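Local coordinates for putative malic enzyme ((S)-malate:NAD+ oxidoreductase (decarboxylating)) (Streptococcus pyogenes, PDB 2A9F), which probably catalyses the NAD+-dependent oxidative decarboxylation of (S)-malate with the help of a divalent metal ion, at residues Leu172-Asn177 with Val284-Ala289; Ser190-Gly195 with Thr251-Leu256; Thr204-Ala209 with Ile340-Gln345. One frame throughout, in Å; residues are numbered along the deposited sequence.

Contact 1 of 3, residues Leu172-Asn177 with Val284-Ala289; sequences LAAIFN and VIFAMA
Phe286 reaches from a strand to touch Ala174 and Ile175 on a helix, an instance of the helix-on-sheet packing from which a Rossmann-type NAD-binding domain is built. Strand 284-287 is an inner strand of the sheet, and helix 162-180 lies against one of its faces. The backbones stay well apart, with 9.1 Å between Ala174 CA and Phe286 CA, and a large aromatic group spans the gap. With CG anti to its own carbonyl carbon (chi1 -71°), Phe286 presents the far end of its ring to the helix, and two successive helical residues share that end. Ala174 is small enough to let the ring come close: its CB lies 3.8 Å from both Phe286 CZ and Phe286 CE1. On the other flank, Ile175 meets the ring through its short branch alone, CG2 being 3.9 Å from Phe286 CE2, and the two side chains cross at about a right angle. The chi1 of Ile175, 93°, is away from the usual staggered values; it leaves CG2 beside the ring while CG1 and CD1 lead off from the strand. All three residues are buried, and no hydrogen bond joins the two segments, so apolar contact and shape carry the pairing. Around it, Phe262 of the adjoining strand packs on Ile175, and backbone bonds to Ile263 and Val265 hold Phe286 in the sheet. The same helix carries Asp163 near its start, which binds magnesium together with Glu137 and Asp138, while the side chain of Asn320, predicted to bind malate, is about 9 Å from that of Ala174. The ring also approaches the helix backbone, where Phe286 CZ stands 3.9 Å from Ala174 O, a carbonyl hydrogen-bonded to Ser178 OG.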
loop_
_atom_site.group_PDB
_atom_site.type_symbol
_atom_site.label_atom_id
_atom_site.label_comp_id
_atom_site.label_asym_id
_atom_site.label_seq_id
_atom_site.Cartn_x
_atom_site.Cartn_y
_atom_site.Cartn_z
ATOM N N LEU A 172 5.465 0.337 30.746
ATOM C CA LEU A 172 4.406 0.725 31.644
ATOM C C LEU A 172 3.711 -0.516 32.177
ATOM O O LEU A 172 3.264 -0.545 33.330
ATOM C CB LEU A 172 3.400 1.618 30.920
ATOM C CG LEU A 172 2.382 2.330 31.812
ATOM C CD1 LEU A 172 3.104 3.006 32.984
ATOM C CD2 LEU A 172 1.627 3.359 31.003
ATOM N N ALA A 173 3.626 -1.551 31.350
ATOM C CA ALA A 173 2.963 -2.774 31.781
ATOM C C ALA A 173 3.904 -3.526 32.697
ATOM O O ALA A 173 3.468 -4.183 33.655
ATOM C CB ALA A 173 2.595 -3.639 30.578
ATOM N N ALA A 174 5.197 -3.410 32.397
ATOM C CA ALA A 174 6.224 -4.081 33.176
ATOM C C ALA A 174 6.321 -3.532 34.598
ATOM O O ALA A 174 6.834 -4.201 35.491
ATOM C CB ALA A 174 7.565 -3.965 32.479
ATOM N N ILE A 175 5.847 -2.313 34.829
ATOM C CA ILE A 175 5.925 -1.806 36.187
ATOM C C ILE A 175 4.639 -2.188 36.917
ATOM O O ILE A 175 4.690 -2.558 38.080
ATOM C CB ILE A 175 6.181 -0.251 36.273
ATOM C CG1 ILE A 175 4.870 0.515 36.361
ATOM C CG2 ILE A 175 6.997 0.236 35.086
ATOM C CD1 ILE A 175 5.070 1.944 36.798
ATOM N N PHE A 176 3.496 -2.110 36.245
ATOM C CA PHE A 176 2.242 -2.494 36.889
ATOM C C PHE A 176 2.492 -3.842 37.575
ATOM O O PHE A 176 2.085 -4.075 38.725
ATOM C CB PHE A 176 1.131 -2.657 35.858
ATOM C CG PHE A 176 0.585 -1.368 35.339
ATOM C CD1 PHE A 176 0.155 -1.269 34.018
ATOM C CD2 PHE A 176 0.471 -0.257 36.167
ATOM C CE1 PHE A 176 -0.380 -0.081 33.523
ATOM C CE2 PHE A 176 -0.063 0.942 35.686
ATOM C CZ PHE A 176 -0.488 1.030 34.360
ATOM N N ASN A 177 3.180 -4.722 36.860
ATOM C CA ASN A 177 3.496 -6.024 37.403
ATOM C C ASN A 177 4.620 -5.927 38.413
ATOM O O ASN A 177 4.731 -6.754 39.313
ATOM C CB ASN A 177 3.858 -6.994 36.279
ATOM C CG ASN A 177 2.639 -7.642 35.673
ATOM O OD1 ASN A 177 1.520 -7.446 36.154
ATOM N ND2 ASN A 177 2.840 -8.420 34.618
ATOM N N VAL A 284 13.772 -1.440 41.178
ATOM C CA VAL A 284 13.482 -1.960 39.851
ATOM C C VAL A 284 14.348 -1.111 38.921
ATOM O O VAL A 284 14.752 -0.011 39.295
ATOM C CB VAL A 284 11.985 -1.788 39.486
ATOM C CG1 VAL A 284 11.713 -2.357 38.109
ATOM C CG2 VAL A 284 11.118 -2.478 40.515
ATOM N N ILE A 285 14.636 -1.619 37.727
ATOM C CA ILE A 285 15.473 -0.912 36.764
ATOM C C ILE A 285 15.127 -1.284 35.324
ATOM O O ILE A 285 15.094 -2.461 34.971
ATOM C CB ILE A 285 16.963 -1.238 37.011
ATOM C CG1 ILE A 285 17.450 -0.511 38.270
ATOM C CG2 ILE A 285 17.795 -0.883 35.779
ATOM C CD1 ILE A 285 18.896 -0.786 38.619
ATOM N N PHE A 286 14.878 -0.282 34.490
ATOM C CA PHE A 286 14.554 -0.540 33.088
ATOM C C PHE A 286 15.517 0.179 32.167
ATOM O O PHE A 286 15.281 1.306 31.765
ATOM C CB PHE A 286 13.111 -0.127 32.795
ATOM C CG PHE A 286 12.105 -1.030 33.428
ATOM C CD1 PHE A 286 11.958 -2.338 32.987
ATOM C CD2 PHE A 286 11.364 -0.610 34.524
ATOM C CE1 PHE A 286 11.091 -3.216 33.634
ATOM C CE2 PHE A 286 10.495 -1.483 35.178
ATOM C CZ PHE A 286 10.358 -2.786 34.736
ATOM N N ALA A 287 16.621 -0.482 31.851
ATOM C CA ALA A 287 17.622 0.103 30.980
ATOM C C ALA A 287 17.232 -0.222 29.550
ATOM O O ALA A 287 17.638 -1.249 29.007
ATOM C CB ALA A 287 18.979 -0.467 31.302
ATOM N N MET A 288 16.435 0.662 28.953
ATOM C CA MET A 288 15.936 0.489 27.596
ATOM C C MET A 288 16.886 0.890 26.486
ATOM O O MET A 288 16.571 0.710 25.312
ATOM C CB MET A 288 14.633 1.265 27.433
ATOM C CG MET A 288 13.540 0.792 28.358
ATOM S SD MET A 288 13.300 -0.981 28.184
ATOM C CE MET A 288 14.444 -1.601 29.339
ATOM N N ALA A 289 18.038 1.445 26.844
ATOM C CA ALA A 289 18.989 1.858 25.827
ATOM C C ALA A 289 19.357 0.683 24.918
ATOM O O ALA A 289 19.735 -0.400 25.384
ATOM C CB ALA A 289 20.235 2.444 26.466
#

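Contact 2 of 3, residues Ser190-Gly195 with Thr251-Leu256; sequences SIVVNG and TLEDAL
A mixed contact, apolar at one end and polar at the other, sets Val192 and Asn194 of a central strand against Leu256 and Glu253 of a short, weakly bonded helical turn that lies against the sheet over Val192. Val192 forks toward the turn. Its CG2 lies 4.0 Å from Leu256 CB and 3.5 Å from Leu256 O, whereas CG1 faces Leu256 CD1 and the carboxylate oxygen Glu253 OE2. Val218 of the adjacent strand packs on both Val192 and Leu256, extending the apolar patch. Strand 190-194 is the first of this Rossmann-type sheet, and Gly195, just after it, begins a GxGxxG pattern consistent with the glycine-rich dinucleotide loop of such domains. There the contact turns polar. Glu253 leaves its backbone with CG anti to N (chi1 171°), then bends at chi2, and this fold in the chain carries the carboxylate back over Asn194. Glu253 OE1 comes within 2.7 Å of Asn194 ND2, yet it stands above the amide plane, with the two flat groups turned 80° apart. An amide N-H lies in its own plane, so the angle is too poor for a hydrogen bond. Glu253 OE1 is also 3.1 Å from Asn194 CG, so tight that the exact placing of both groups is doubtful. The other oxygen, OE2, is close to the carboxylate of Glu257, a proximity that might raise the proton affinity of either acid.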
loop_
_atom_site.group_PDB
_atom_site.type_symbol
_atom_site.label_atom_id
_atom_site.label_comp_id
_atom_site.label_asym_id
_atom_site.label_seq_id
_atom_site.Cartn_x
_atom_site.Cartn_y
_atom_site.Cartn_z
ATOM N N SER A 190 8.554 6.371 43.971
ATOM C CA SER A 190 9.428 7.465 43.583
ATOM C C SER A 190 10.077 6.963 42.296
ATOM O O SER A 190 10.948 6.089 42.321
ATOM C CB SER A 190 10.487 7.706 44.655
ATOM O OG SER A 190 11.283 6.553 44.829
ATOM N N ILE A 191 9.633 7.528 41.177
ATOM C CA ILE A 191 10.082 7.144 39.844
ATOM C C ILE A 191 11.021 8.161 39.184
ATOM O O ILE A 191 10.646 9.321 38.973
ATOM C CB ILE A 191 8.842 6.941 38.935
ATOM C CG1 ILE A 191 7.883 5.940 39.582
ATOM C CG2 ILE A 191 9.264 6.485 37.564
ATOM C CD1 ILE A 191 6.590 5.731 38.823
ATOM N N VAL A 192 12.232 7.710 38.850
ATOM C CA VAL A 192 13.235 8.555 38.192
ATOM C C VAL A 192 13.364 8.213 36.702
ATOM O O VAL A 192 13.728 7.094 36.363
ATOM C CB VAL A 192 14.634 8.368 38.821
ATOM C CG1 VAL A 192 15.680 9.067 37.955
ATOM C CG2 VAL A 192 14.667 8.927 40.232
ATOM N N VAL A 193 13.086 9.172 35.822
ATOM C CA VAL A 193 13.197 8.947 34.377
ATOM C C VAL A 193 14.398 9.679 33.753
ATOM O O VAL A 193 14.485 10.901 33.792
ATOM C CB VAL A 193 11.916 9.408 33.627
ATOM C CG1 VAL A 193 12.134 9.331 32.118
ATOM C CG2 VAL A 193 10.738 8.535 34.025
ATOM N N ASN A 194 15.323 8.929 33.169
ATOM C CA ASN A 194 16.487 9.547 32.546
ATOM C C ASN A 194 16.229 9.782 31.063
ATOM O O ASN A 194 16.232 8.852 30.271
ATOM C CB ASN A 194 17.720 8.663 32.719
ATOM C CG ASN A 194 19.014 9.436 32.580
ATOM O OD1 ASN A 194 19.928 9.012 31.876
ATOM N ND2 ASN A 194 19.104 10.577 33.262
ATOM N N GLY A 195 15.990 11.035 30.702
ATOM C CA GLY A 195 15.743 11.370 29.312
ATOM C C GLY A 195 14.910 12.630 29.171
ATOM O O GLY A 195 13.705 12.619 29.421
ATOM N N THR A 251 20.009 18.344 42.053
ATOM C CA THR A 251 21.270 17.622 42.003
ATOM C C THR A 251 21.534 16.886 40.681
ATOM O O THR A 251 21.276 17.416 39.597
ATOM C CB THR A 251 21.344 16.649 43.180
ATOM N N LEU A 252 22.053 15.665 40.779
ATOM C CA LEU A 252 22.376 14.874 39.599
ATOM C C LEU A 252 21.744 13.483 39.612
ATOM O O LEU A 252 21.218 13.038 40.632
ATOM C CB LEU A 252 23.888 14.718 39.487
ATOM C CG LEU A 252 24.353 14.475 38.056
ATOM C CD1 LEU A 252 24.298 15.799 37.315
ATOM C CD2 LEU A 252 25.770 13.902 38.037
ATOM N N GLU A 253 21.804 12.804 38.470
ATOM C CA GLU A 253 21.265 11.454 38.336
ATOM C C GLU A 253 21.611 10.643 39.590
ATOM O O GLU A 253 20.732 10.083 40.246
ATOM C CB GLU A 253 21.860 10.790 37.089
ATOM C CG GLU A 253 21.559 9.306 36.929
ATOM C CD GLU A 253 20.087 9.017 36.725
ATOM O OE1 GLU A 253 19.533 9.397 35.672
ATOM O OE2 GLU A 253 19.477 8.409 37.623
ATOM N N ASP A 254 22.898 10.595 39.915
ATOM C CA ASP A 254 23.371 9.877 41.094
ATOM C C ASP A 254 22.535 10.310 42.295
ATOM O O ASP A 254 22.032 9.485 43.057
ATOM C CB ASP A 254 24.845 10.220 41.353
ATOM C CG ASP A 254 25.427 9.476 42.544
ATOM O OD1 ASP A 254 24.648 8.915 43.345
ATOM O OD2 ASP A 254 26.670 9.464 42.686
ATOM N N ALA A 255 22.387 11.619 42.448
ATOM C CA ALA A 255 21.638 12.165 43.561
ATOM C C ALA A 255 20.129 11.983 43.379
ATOM O O ALA A 255 19.327 12.646 44.036
ATOM C CB ALA A 255 21.998 13.645 43.750
ATOM N N LEU A 256 19.736 11.079 42.489
ATOM C CA LEU A 256 18.311 10.838 42.271
ATOM C C LEU A 256 17.870 9.442 42.665
ATOM O O LEU A 256 16.724 9.239 43.063
ATOM C CB LEU A 256 17.924 11.110 40.824
ATOM C CG LEU A 256 17.535 12.564 40.603
ATOM C CD1 LEU A 256 16.956 12.711 39.227
ATOM C CD2 LEU A 256 16.512 12.985 41.642
#

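Contact 3 of 3, residues Thr204-Ala209 with Ile340-Gln345; sequences TRKLLA and ITVEMQ
Lys206 starts with CG anti to its carbonyl carbon (chi1 -74°), runs out extended, and bends only at chi4, while Gln345 stretches straight beyond CG (chi2 178°) to meet it. The meeting is between a methylene and an oxygen: Gln345 OE1 lies a tight 3.0 Å from Lys206 CE but 3.8 Å from Lys206 NZ, and no hydrogen bond links them. The other end of the Gln345 amide is tied back to the N-cap residue of its own helix, NE2 donating to Thr341 O at 3.3 Å from above the carbonyl plane, which limits its rotation. Thr341 and Met344 form a capping box: Thr341 OG1 accepts from Met344 N at 2.8 Å, and Met344 SD accepts a weak bond from Thr341 N, 3.3 Å away. Beside the polar pair, Val342 CG1 sits 4.4 Å from both Lys206 CG and Ala209 CB, a looser apolar contact where Val342 and Ala209 are exposed to solvent. The contact joins the first turn of helix 342-354 to helix 198-210 of the Rossmann-type domain. His165 of helix 162-180 packs on both Lys206 and Gln345, while Leu207 meets helix 162-180 and strand 190-194, and Thr204 and Leu208 lie against strand 214-219.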
loop_
_atom_site.group_PDB
_atom_site.type_symbol
_atom_site.label_atom_id
_atom_site.label_comp_id
_atom_site.label_asym_id
_atom_site.label_seq_id
_atom_site.Cartn_x
_atom_site.Cartn_y
_atom_site.Cartn_z
ATOM N N THR A 204 6.892 9.903 30.774
ATOM C CA THR A 204 6.559 10.664 31.965
ATOM C C THR A 204 5.086 11.074 31.957
ATOM O O THR A 204 4.392 10.891 32.963
ATOM C CB THR A 204 7.483 11.913 32.111
ATOM O OG1 THR A 204 8.853 11.487 32.111
ATOM C CG2 THR A 204 7.200 12.655 33.422
ATOM N N ARG A 205 4.601 11.616 30.841
ATOM C CA ARG A 205 3.190 12.001 30.782
ATOM C C ARG A 205 2.344 10.764 31.034
ATOM O O ARG A 205 1.380 10.796 31.806
ATOM C CB ARG A 205 2.813 12.585 29.422
ATOM C CG ARG A 205 3.166 14.042 29.230
ATOM C CD ARG A 205 4.650 14.243 29.376
ATOM N NE ARG A 205 5.077 15.565 28.928
ATOM C CZ ARG A 205 5.164 15.928 27.651
ATOM N NH1 ARG A 205 4.852 15.065 26.687
ATOM N NH2 ARG A 205 5.570 17.153 27.347
ATOM N N LYS A 206 2.713 9.669 30.381
ATOM C CA LYS A 206 1.991 8.420 30.548
ATOM C C LYS A 206 1.969 8.008 32.009
ATOM O O LYS A 206 0.904 7.706 32.548
ATOM C CB LYS A 206 2.615 7.321 29.689
ATOM C CG LYS A 206 2.310 7.482 28.214
ATOM C CD LYS A 206 3.045 6.454 27.377
ATOM C CE LYS A 206 2.834 6.741 25.908
ATOM N NZ LYS A 206 3.210 8.149 25.575
ATOM N N LEU A 207 3.133 7.998 32.654
ATOM C CA LEU A 207 3.199 7.638 34.071
ATOM C C LEU A 207 2.246 8.464 34.951
ATOM O O LEU A 207 1.516 7.925 35.775
ATOM C CB LEU A 207 4.610 7.815 34.595
ATOM C CG LEU A 207 5.521 6.609 34.504
ATOM C CD1 LEU A 207 6.906 7.015 34.974
ATOM C CD2 LEU A 207 4.967 5.481 35.361
ATOM N N LEU A 208 2.249 9.774 34.777
ATOM C CA LEU A 208 1.379 10.607 35.592
ATOM C C LEU A 208 -0.073 10.253 35.319
ATOM O O LEU A 208 -0.880 10.159 36.247
ATOM C CB LEU A 208 1.656 12.088 35.321
ATOM C CG LEU A 208 3.060 12.488 35.790
ATOM C CD1 LEU A 208 3.248 14.000 35.666
ATOM C CD2 LEU A 208 3.270 12.033 37.234
ATOM N N ALA A 209 -0.386 10.031 34.044
ATOM C CA ALA A 209 -1.732 9.664 33.614
ATOM C C ALA A 209 -2.100 8.277 34.138
ATOM O O ALA A 209 -3.270 7.973 34.357
ATOM C CB ALA A 209 -1.806 9.677 32.096
ATOM N N ILE A 340 -5.515 7.328 18.330
ATOM C CA ILE A 340 -5.177 6.547 19.508
ATOM C C ILE A 340 -4.865 7.487 20.673
ATOM O O ILE A 340 -3.902 8.247 20.639
ATOM C CB ILE A 340 -3.966 5.629 19.256
ATOM C CG1 ILE A 340 -4.342 4.557 18.234
ATOM C CG2 ILE A 340 -3.515 4.985 20.565
ATOM C CD1 ILE A 340 -3.237 3.598 17.938
ATOM N N THR A 341 -5.699 7.419 21.704
ATOM C CA THR A 341 -5.560 8.257 22.888
ATOM C C THR A 341 -4.461 7.760 23.808
ATOM O O THR A 341 -3.874 6.698 23.588
ATOM C CB THR A 341 -6.855 8.270 23.710
ATOM O OG1 THR A 341 -7.005 6.999 24.350
ATOM C CG2 THR A 341 -8.059 8.515 22.824
ATOM N N VAL A 342 -4.214 8.538 24.857
ATOM C CA VAL A 342 -3.208 8.216 25.854
ATOM C C VAL A 342 -3.800 7.205 26.825
ATOM O O VAL A 342 -3.090 6.337 27.337
ATOM C CB VAL A 342 -2.756 9.485 26.636
ATOM C CG1 VAL A 342 -1.728 9.111 27.703
ATOM C CG2 VAL A 342 -2.163 10.516 25.672
ATOM N N GLU A 343 -5.099 7.322 27.091
ATOM C CA GLU A 343 -5.752 6.370 27.989
ATOM C C GLU A 343 -5.798 5.000 27.310
ATOM O O GLU A 343 -5.674 3.965 27.971
ATOM C CB GLU A 343 -7.168 6.831 28.362
ATOM C CG GLU A 343 -7.805 7.855 27.425
ATOM C CD GLU A 343 -7.326 9.279 27.684
ATOM O OE1 GLU A 343 -7.409 9.736 28.849
ATOM O OE2 GLU A 343 -6.877 9.945 26.722
ATOM N N MET A 344 -5.967 5.010 25.985
ATOM C CA MET A 344 -5.993 3.784 25.181
ATOM C C MET A 344 -4.659 3.045 25.309
ATOM O O MET A 344 -4.622 1.812 25.368
ATOM C CB MET A 344 -6.259 4.112 23.701
ATOM C CG MET A 344 -7.736 4.317 23.344
ATOM S SD MET A 344 -8.011 5.088 21.745
ATOM C CE MET A 344 -7.279 3.898 20.663
ATOM N N GLN A 345 -3.562 3.798 25.354
ATOM C CA GLN A 345 -2.238 3.204 25.485
ATOM C C GLN A 345 -2.017 2.589 26.864
ATOM O O GLN A 345 -1.348 1.552 26.976
ATOM C CB GLN A 345 -1.166 4.247 25.193
ATOM C CG GLN A 345 -1.258 4.799 23.788
ATOM C CD GLN A 345 -0.232 5.861 23.506
ATOM O OE1 GLN A 345 0.953 5.705 23.818
ATOM N NE2 GLN A 345 -0.673 6.949 22.892
#

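In the fold
All three contacts belong to the NAD-binding domain. Both segments of contact 2 come between the two of contact 1 along the chain, and those of contact 3 alternate with the segments of each. Contacts 1 and 2 reach the same sheet through strands 284-287 and 190-194; their centres are 15 Å apart and their nearest atoms about 5 Å, without touching. Contact 3, centred 15 Å from contact 1 and 21 Å from contact 2, touches both, chiefly through Leu207. Helix 162-180, strand 190-194 and helix 198-210 follow one another in the chain, and each meets a later segment: strand 284-287, helix 254-257 and helix 342-354. Parts distant in sequence are thereby packed together.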